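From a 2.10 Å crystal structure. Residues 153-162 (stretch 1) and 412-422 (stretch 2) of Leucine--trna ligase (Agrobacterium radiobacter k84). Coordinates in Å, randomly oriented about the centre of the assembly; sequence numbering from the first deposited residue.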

ATOM      1  N   TYR B 153      -2.456 -27.663 -11.303  1.00 46.21           N
ATOM      2  CA  TYR B 153      -3.261 -26.683 -12.029  1.00 47.82           C
ATOM      3  C   TYR B 153      -2.869 -25.239 -11.672  1.00 40.75           C
ATOM      4  O   TYR B 153      -2.702 -24.902 -10.509  1.00 50.21           O
ATOM      5  CB  TYR B 153      -4.754 -26.936 -11.832  1.00 50.65           C
ATOM      6  CG  TYR B 153      -5.217 -28.123 -12.661  1.00 54.15           C
ATOM      7  CD1 TYR B 153      -5.476 -27.982 -14.037  1.00 53.99           C
ATOM      8  CD2 TYR B 153      -5.361 -29.406 -12.084  1.00 56.48           C
ATOM      9  CE1 TYR B 153      -5.900 -29.075 -14.809  1.00 55.32           C
ATOM     10  CE2 TYR B 153      -5.774 -30.503 -12.849  1.00 59.34           C
ATOM     11  CZ  TYR B 153      -6.049 -30.330 -14.208  1.00 60.17           C
ATOM     12  OH  TYR B 153      -6.441 -31.409 -14.973  1.00 73.46           O
ATOM     13  N   VAL B 154      -2.718 -24.426 -12.700  1.00 36.17           N
ATOM     14  CA  VAL B 154      -2.363 -23.002 -12.548  1.00 38.04           C
ATOM     15  C   VAL B 154      -3.145 -22.216 -13.548  1.00 38.40           C
ATOM     16  O   VAL B 154      -3.646 -22.786 -14.520  1.00 38.03           O
ATOM     17  CB  VAL B 154      -0.854 -22.722 -12.785  1.00 35.12           C
ATOM     18  CG1 VAL B 154      -0.002 -23.459 -11.757  1.00 33.86           C
ATOM     19  CG2 VAL B 154      -0.421 -23.047 -14.193  1.00 34.51           C
ATOM     20  N   TYR B 155      -3.276 -20.917 -13.301  1.00 37.24           N
ATOM     21  CA  TYR B 155      -3.927 -20.037 -14.249  1.00 36.24           C
ATOM     22  C   TYR B 155      -3.036 -19.749 -15.419  1.00 35.24           C
ATOM     23  O   TYR B 155      -1.838 -19.567 -15.243  1.00 40.52           O
ATOM     24  CB  TYR B 155      -4.323 -18.719 -13.569  1.00 38.65           C
ATOM     25  CG  TYR B 155      -5.391 -18.921 -12.550  1.00 39.88           C
ATOM     26  CD1 TYR B 155      -6.731 -18.996 -12.926  1.00 40.47           C
ATOM     27  CD2 TYR B 155      -5.073 -19.105 -11.219  1.00 41.47           C
ATOM     28  CE1 TYR B 155      -7.725 -19.170 -11.987  1.00 43.90           C
ATOM     29  CE2 TYR B 155      -6.051 -19.314 -10.277  1.00 44.02           C
ATOM     30  CZ  TYR B 155      -7.376 -19.340 -10.663  1.00 45.88           C
ATOM     31  OH  TYR B 155      -8.341 -19.551  -9.718  1.00 49.26           O
ATOM     32  N   TRP B 156      -3.626 -19.627 -16.607  1.00 34.83           N
ATOM     33  CA  TRP B 156      -2.908 -19.406 -17.849  1.00 31.79           C
ATOM     34  C   TRP B 156      -3.605 -18.299 -18.591  1.00 33.01           C
ATOM     35  O   TRP B 156      -4.800 -18.391 -18.816  1.00 36.64           O
ATOM     36  CB  TRP B 156      -2.920 -20.705 -18.681  1.00 33.87           C
ATOM     37  CG  TRP B 156      -2.447 -20.539 -20.119  1.00 35.92           C
ATOM     38  CD1 TRP B 156      -3.233 -20.468 -21.228  1.00 36.26           C
ATOM     39  CD2 TRP B 156      -1.082 -20.411 -20.584  1.00 38.78           C
ATOM     40  NE1 TRP B 156      -2.454 -20.290 -22.348  1.00 36.64           N
ATOM     41  CE2 TRP B 156      -1.135 -20.259 -21.990  1.00 37.47           C
ATOM     42  CE3 TRP B 156       0.178 -20.430 -19.948  1.00 36.83           C
ATOM     43  CZ2 TRP B 156       0.032 -20.118 -22.782  1.00 39.81           C
ATOM     44  CZ3 TRP B 156       1.329 -20.279 -20.717  1.00 38.31           C
ATOM     45  CH2 TRP B 156       1.252 -20.117 -22.127  1.00 39.41           C
ATOM     46  N   ASP B 157      -2.878 -17.257 -18.948  1.00 31.04           N
ATOM     47  CA  ASP B 157      -3.377 -16.171 -19.777  1.00 36.36           C
ATOM     48  C   ASP B 157      -2.922 -16.391 -21.242  1.00 37.25           C
ATOM     49  O   ASP B 157      -1.763 -16.267 -21.537  1.00 40.79           O
ATOM     50  CB  ASP B 157      -2.860 -14.836 -19.228  1.00 34.68           C
ATOM     51  CG  ASP B 157      -3.457 -13.608 -19.894  1.00 34.66           C
ATOM     52  OD1 ASP B 157      -3.708 -13.620 -21.113  1.00 36.73           O
ATOM     53  OD2 ASP B 157      -3.631 -12.588 -19.176  1.00 33.87           O
ATOM     54  N   PRO B 158      -3.870 -16.649 -22.156  1.00 38.36           N
ATOM     55  CA  PRO B 158      -3.520 -16.978 -23.516  1.00 39.70           C
ATOM     56  C   PRO B 158      -3.078 -15.758 -24.277  1.00 37.40           C
ATOM     57  O   PRO B 158      -2.368 -15.894 -25.255  1.00 40.24           O
ATOM     58  CB  PRO B 158      -4.832 -17.604 -24.091  1.00 42.63           C
ATOM     59  CG  PRO B 158      -5.939 -16.952 -23.297  1.00 42.77           C
ATOM     60  CD  PRO B 158      -5.341 -16.704 -21.925  1.00 40.86           C
ATOM     61  N   VAL B 159      -3.414 -14.565 -23.828  1.00 37.29           N
ATOM     62  CA  VAL B 159      -2.922 -13.378 -24.511  1.00 39.69           C
ATOM     63  C   VAL B 159      -1.519 -12.997 -24.030  1.00 36.67           C
ATOM     64  O   VAL B 159      -0.685 -12.637 -24.858  1.00 36.65           O
ATOM     65  CB  VAL B 159      -3.905 -12.194 -24.395  1.00 45.89           C
ATOM     66  CG1 VAL B 159      -3.288 -10.910 -24.936  1.00 42.17           C
ATOM     67  CG2 VAL B 159      -5.202 -12.538 -25.148  1.00 47.98           C
ATOM     68  N   GLU B 160      -1.247 -13.104 -22.727  1.00 34.82           N
ATOM     69  CA  GLU B 160       0.120 -12.865 -22.231  1.00 35.82           C
ATOM     70  C   GLU B 160       1.001 -14.033 -22.584  1.00 34.65           C
ATOM     71  O   GLU B 160       2.231 -13.908 -22.486  1.00 32.02           O
ATOM     72  CB  GLU B 160       0.230 -12.809 -20.700  1.00 36.15           C
ATOM     73  CG  GLU B 160      -0.275 -11.644 -19.918  1.00 36.92           C
ATOM     74  CD  GLU B 160       0.004 -10.275 -20.481  1.00 37.16           C
ATOM     75  OE1 GLU B 160       1.056 -10.020 -21.089  1.00 35.12           O
ATOM     76  OE2 GLU B 160      -0.890  -9.440 -20.273  1.00 40.70           O
ATOM     77  N   GLN B 161       0.385 -15.198 -22.829  1.00 34.00           N
ATOM     78  CA  GLN B 161       1.134 -16.428 -23.042  1.00 38.37           C
ATOM     79  C   GLN B 161       1.967 -16.759 -21.809  1.00 32.57           C
ATOM     80  O   GLN B 161       3.117 -17.207 -21.887  1.00 30.49           O
ATOM     81  CB  GLN B 161       1.976 -16.350 -24.354  1.00 38.88           C
ATOM     82  CG  GLN B 161       1.092 -16.350 -25.618  1.00 46.35           C
ATOM     83  CD  GLN B 161       0.570 -17.768 -25.909  1.00 55.42           C
ATOM     84  OE1 GLN B 161       1.363 -18.669 -26.232  1.00 67.18           O
ATOM     85  NE2 GLN B 161      -0.743 -17.986 -25.781  1.00 52.89           N
ATOM     86  N   THR B 162       1.368 -16.595 -20.651  1.00 30.34           N
ATOM     87  CA  THR B 162       2.029 -17.074 -19.470  1.00 31.17           C
ATOM     88  C   THR B 162       1.120 -17.508 -18.404  1.00 29.83           C
ATOM     89  O   THR B 162      -0.057 -17.137 -18.352  1.00 29.07           O
ATOM     90  CB  THR B 162       3.050 -16.015 -18.925  1.00 32.62           C
ATOM     91  OG1 THR B 162       3.690 -16.489 -17.725  1.00 29.22           O
ATOM     92  CG2 THR B 162       2.413 -14.682 -18.700  1.00 36.70           C
TER
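Stretch 2 412-422: LQNWSISRQRY

Stretch 2 (L412 to Y422) runs in broadly the same direction as stretch 1 (Y153 to T162): Q413 and S416 meet Y155 and V154, and R419 to R421 meet the turn, T162 and the W156 ring, without strict residue-by-residue order. Both belong to one chain, and touching residues are at least 257 positions apart in sequence. Stretch 1 runs as a strand from Y153 to D157, passes through P158 to E160 with helical phi/psi but without regular helical bonds, and turns back at Q161, whose phi/psi is 61/43. The turn is closed by backbone hydrogen bonds from D157 N to T162 O (2.9 Å) and from T162 N to D157 O (3.3 Å). Stretch 2 is extended for much of its length, with short strands at W415-S416 and S418-R419 separated by I417. No backbone-to-backbone hydrogen bond joins the two stretches; each direct bond between them uses at least one side chain. CA of V154 is 7.4 Å from CA of S416, but CA of T162 is only 5.1 Å from CA of Q420, so the backbones are closer at the latter pair. Together the two sides bury 407 Å².

At the early end, Q413 NE2 donates to Y155 OH (3.2 Å, nearly straight at 168°); the m rotamer of Y155 carries its hydroxyl to the amide although its CA-to-CB bond points sideways. The wider gap near S416 is bridged by water 1, which accepts from Y155 N (2.8 Å) and lies 3.1 Å from S416 OG, thereby satisfying a strand amide that meets no acceptor in stretch 2. Beside it, V154 CG1 packs 3.7 Å from S416 OG.

T162 is the centre of the closer contact. Its CA-to-CB bond points toward stretch 2, and OG1 accepts from Q420 N (3.0 Å, 153°), a side chain thus serving a backbone donor. T162 OG1 also lies 3.1 Å from Q420 OE1 and 3.4 Å from R419 CA. Q420 OE1 in turn meets the edge of the W156 ring, 3.7 Å from CZ3, while Q420 NE2 is satisfied elsewhere in the structure. The guanidinium of R419 makes no hydrogen bond to stretch 1: NH2 donates to S416 O (2.7 Å) and NH1 to S418 O (2.9 Å), with a weak bond from NH1 to S416 O (3.0 Å), while NE and NH2 also bond elsewhere in the structure.

R421 reaches the turn with its extended end. NH2 donates to E160 O (2.7 Å, 164°) and forms a salt bridge with E160 OE1, also at 2.7 Å, so one nitrogen engages both the backbone and the carboxylate of E160. A weak bond from R421 NE to E160 O (3.4 Å, 134°) adds to this, and R421 NH1 is satisfied elsewhere in the structure. E160 N donates to D157 OD1 (3.0 Å), which also accepts from V159 N (2.9 Å); separately, Q161 NE2 donates to P158 O (2.7 Å) within the turn.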

ATOM      1  N   LEU B 412      -7.059 -19.002  -0.166  1.00 41.19           N
ATOM      2  CA  LEU B 412      -5.708 -18.659  -0.603  1.00 39.70           C
ATOM      3  C   LEU B 412      -5.048 -19.829  -1.364  1.00 40.02           C
ATOM      4  O   LEU B 412      -4.946 -20.963  -0.853  1.00 40.55           O
ATOM      5  CB  LEU B 412      -4.882 -18.341   0.651  1.00 37.11           C
ATOM      6  CG  LEU B 412      -3.463 -17.855   0.482  1.00 37.59           C
ATOM      7  CD1 LEU B 412      -3.466 -16.541  -0.247  1.00 37.28           C
ATOM      8  CD2 LEU B 412      -2.738 -17.733   1.803  1.00 40.53           C
ATOM      9  N   GLN B 413      -4.598 -19.562  -2.573  1.00 35.87           N
ATOM     10  CA  GLN B 413      -3.826 -20.584  -3.324  1.00 38.86           C
ATOM     11  C   GLN B 413      -2.314 -20.326  -3.165  1.00 41.94           C
ATOM     12  O   GLN B 413      -1.856 -19.171  -3.031  1.00 43.45           O
ATOM     13  CB  GLN B 413      -4.191 -20.508  -4.771  1.00 36.66           C
ATOM     14  CG  GLN B 413      -5.674 -20.684  -4.997  1.00 39.42           C
ATOM     15  CD  GLN B 413      -6.021 -20.597  -6.452  1.00 45.20           C
ATOM     16  OE1 GLN B 413      -5.163 -20.823  -7.308  1.00 46.60           O
ATOM     17  NE2 GLN B 413      -7.269 -20.243  -6.758  1.00 44.91           N
ATOM     18  N   ASN B 414      -1.519 -21.377  -3.198  1.00 41.78           N
ATOM     19  CA  ASN B 414      -0.083 -21.165  -3.246  1.00 36.39           C
ATOM     20  C   ASN B 414       0.296 -20.351  -4.472  1.00 32.44           C
ATOM     21  O   ASN B 414      -0.398 -20.355  -5.494  1.00 35.39           O
ATOM     22  CB  ASN B 414       0.705 -22.440  -3.047  1.00 36.74           C
ATOM     23  CG  ASN B 414       0.890 -22.777  -1.564  1.00 40.86           C
ATOM     24  OD1 ASN B 414       0.658 -21.958  -0.677  1.00 40.59           O
ATOM     25  ND2 ASN B 414       1.369 -23.961  -1.295  1.00 43.91           N
ATOM     26  N   TRP B 415       1.350 -19.565  -4.294  1.00 29.48           N
ATOM     27  CA  TRP B 415       1.724 -18.486  -5.196  1.00 28.56           C
ATOM     28  C   TRP B 415       2.623 -18.994  -6.355  1.00 32.72           C
ATOM     29  O   TRP B 415       3.807 -19.269  -6.117  1.00 30.16           O
ATOM     30  CB  TRP B 415       2.508 -17.525  -4.333  1.00 27.69           C
ATOM     31  CG  TRP B 415       2.998 -16.271  -4.985  1.00 26.62           C
ATOM     32  CD1 TRP B 415       2.615 -15.761  -6.160  1.00 25.37           C
ATOM     33  CD2 TRP B 415       3.947 -15.381  -4.435  1.00 22.56           C
ATOM     34  NE1 TRP B 415       3.305 -14.590  -6.410  1.00 26.44           N
ATOM     35  CE2 TRP B 415       4.125 -14.343  -5.348  1.00 22.89           C
ATOM     36  CE3 TRP B 415       4.669 -15.362  -3.244  1.00 26.30           C
ATOM     37  CZ2 TRP B 415       4.967 -13.284  -5.112  1.00 22.05           C
ATOM     38  CZ3 TRP B 415       5.535 -14.309  -3.007  1.00 24.96           C
ATOM     39  CH2 TRP B 415       5.669 -13.275  -3.952  1.00 24.10           C
ATOM     40  N   SER B 416       2.074 -19.069  -7.573  1.00 35.59           N
ATOM     41  CA  SER B 416       2.839 -19.261  -8.822  1.00 34.07           C
ATOM     42  C   SER B 416       3.687 -18.064  -9.131  1.00 31.43           C
ATOM     43  O   SER B 416       3.134 -16.985  -9.388  1.00 34.09           O
ATOM     44  CB  SER B 416       1.956 -19.337 -10.076  1.00 34.13           C
ATOM     45  OG  SER B 416       1.045 -20.351  -9.965  1.00 46.34           O
ATOM     46  N   ILE B 417       4.986 -18.288  -9.236  1.00 27.51           N
ATOM     47  CA  ILE B 417       5.978 -17.260  -9.545  1.00 29.08           C
ATOM     48  C   ILE B 417       6.704 -17.416 -10.863  1.00 30.40           C
ATOM     49  O   ILE B 417       7.304 -16.453 -11.343  1.00 31.59           O
ATOM     50  CB  ILE B 417       6.991 -17.049  -8.395  1.00 29.18           C
ATOM     51  CG1 ILE B 417       7.709 -18.349  -7.997  1.00 30.42           C
ATOM     52  CG2 ILE B 417       6.234 -16.486  -7.203  1.00 32.98           C
ATOM     53  CD1 ILE B 417       8.963 -18.146  -7.160  1.00 31.84           C
ATOM     54  N   SER B 418       6.622 -18.585 -11.470  1.00 30.26           N
ATOM     55  CA  SER B 418       7.265 -18.810 -12.749  1.00 29.31           C
ATOM     56  C   SER B 418       6.429 -18.302 -13.920  1.00 29.11           C
ATOM     57  O   SER B 418       5.230 -18.548 -14.012  1.00 30.97           O
ATOM     58  CB  SER B 418       7.710 -20.266 -12.917  1.00 27.59           C
ATOM     59  OG  SER B 418       6.751 -21.220 -12.505  1.00 28.54           O
ATOM     60  N   ARG B 419       7.095 -17.557 -14.786  1.00 25.84           N
ATOM     61  CA  ARG B 419       6.472 -16.895 -15.902  1.00 27.58           C
ATOM     62  C   ARG B 419       7.202 -17.304 -17.186  1.00 27.27           C
ATOM     63  O   ARG B 419       8.423 -17.303 -17.211  1.00 27.26           O
ATOM     64  CB  ARG B 419       6.543 -15.374 -15.683  1.00 27.84           C
ATOM     65  CG  ARG B 419       5.859 -14.974 -14.376  1.00 31.16           C
ATOM     66  CD  ARG B 419       4.357 -15.141 -14.496  1.00 30.93           C
ATOM     67  NE  ARG B 419       3.712 -14.726 -13.251  1.00 30.03           N
ATOM     68  CZ  ARG B 419       3.375 -15.538 -12.284  1.00 32.30           C
ATOM     69  NH1 ARG B 419       3.556 -16.858 -12.396  1.00 31.70           N
ATOM     70  NH2 ARG B 419       2.829 -15.030 -11.179  1.00 34.52           N
ATOM     71  N   GLN B 420       6.462 -17.570 -18.256  1.00 26.30           N
ATOM     72  CA  GLN B 420       7.072 -17.981 -19.564  1.00 27.43           C
ATOM     73  C   GLN B 420       7.323 -16.739 -20.330  1.00 28.21           C
ATOM     74  O   GLN B 420       6.806 -16.500 -21.428  1.00 27.73           O
ATOM     75  CB  GLN B 420       6.216 -18.994 -20.353  1.00 25.56           C
ATOM     76  CG  GLN B 420       5.948 -20.328 -19.586  1.00 26.00           C
ATOM     77  CD  GLN B 420       5.115 -20.123 -18.278  1.00 30.14           C
ATOM     78  OE1 GLN B 420       4.095 -19.487 -18.342  1.00 28.54           O
ATOM     79  NE2 GLN B 420       5.568 -20.627 -17.125  1.00 29.38           N
ATOM     80  N   ARG B 421       8.208 -15.944 -19.769  1.00 28.45           N
ATOM     81  CA  ARG B 421       8.493 -14.608 -20.296  1.00 28.50           C
ATOM     82  C   ARG B 421       9.984 -14.324 -20.232  1.00 25.31           C
ATOM     83  O   ARG B 421      10.628 -14.816 -19.363  1.00 24.04           O
ATOM     84  CB  ARG B 421       7.756 -13.625 -19.387  1.00 28.95           C
ATOM     85  CG  ARG B 421       6.293 -13.584 -19.715  1.00 33.12           C
ATOM     86  CD  ARG B 421       6.262 -12.479 -20.722  1.00 35.97           C
ATOM     87  NE  ARG B 421       4.994 -12.404 -21.236  1.00 40.00           N
ATOM     88  CZ  ARG B 421       4.405 -11.283 -21.639  1.00 34.26           C
ATOM     89  NH1 ARG B 421       5.001 -10.089 -21.681  1.00 35.62           N
ATOM     90  NH2 ARG B 421       3.194 -11.425 -22.050  1.00 32.01           N
ATOM     91  N   TYR B 422      10.464 -13.520 -21.161  1.00 23.43           N
ATOM     92  CA  TYR B 422      11.823 -13.049 -21.217  1.00 27.23           C
ATOM     93  C   TYR B 422      12.183 -12.032 -20.079  1.00 29.94           C
ATOM     94  O   TYR B 422      13.216 -12.182 -19.396  1.00 27.26           O
ATOM     95  CB  TYR B 422      12.060 -12.355 -22.556  1.00 22.69           C
ATOM     96  CG  TYR B 422      13.406 -11.673 -22.712  1.00 25.24           C
ATOM     97  CD1 TYR B 422      14.595 -12.399 -22.938  1.00 27.71           C
ATOM     98  CD2 TYR B 422      13.507 -10.309 -22.712  1.00 25.80           C
ATOM     99  CE1 TYR B 422      15.824 -11.745 -23.099  1.00 25.87           C
ATOM    100  CE2 TYR B 422      14.713  -9.670 -22.805  1.00 24.30           C
ATOM    101  CZ  TYR B 422      15.886 -10.410 -23.040  1.00 26.01           C
ATOM    102  OH  TYR B 422      17.087  -9.737 -23.175  1.00 26.87           O
TER
HETATM  103  O   HOH W   1      -1.857 -20.017 -11.080  1.00 37.88           O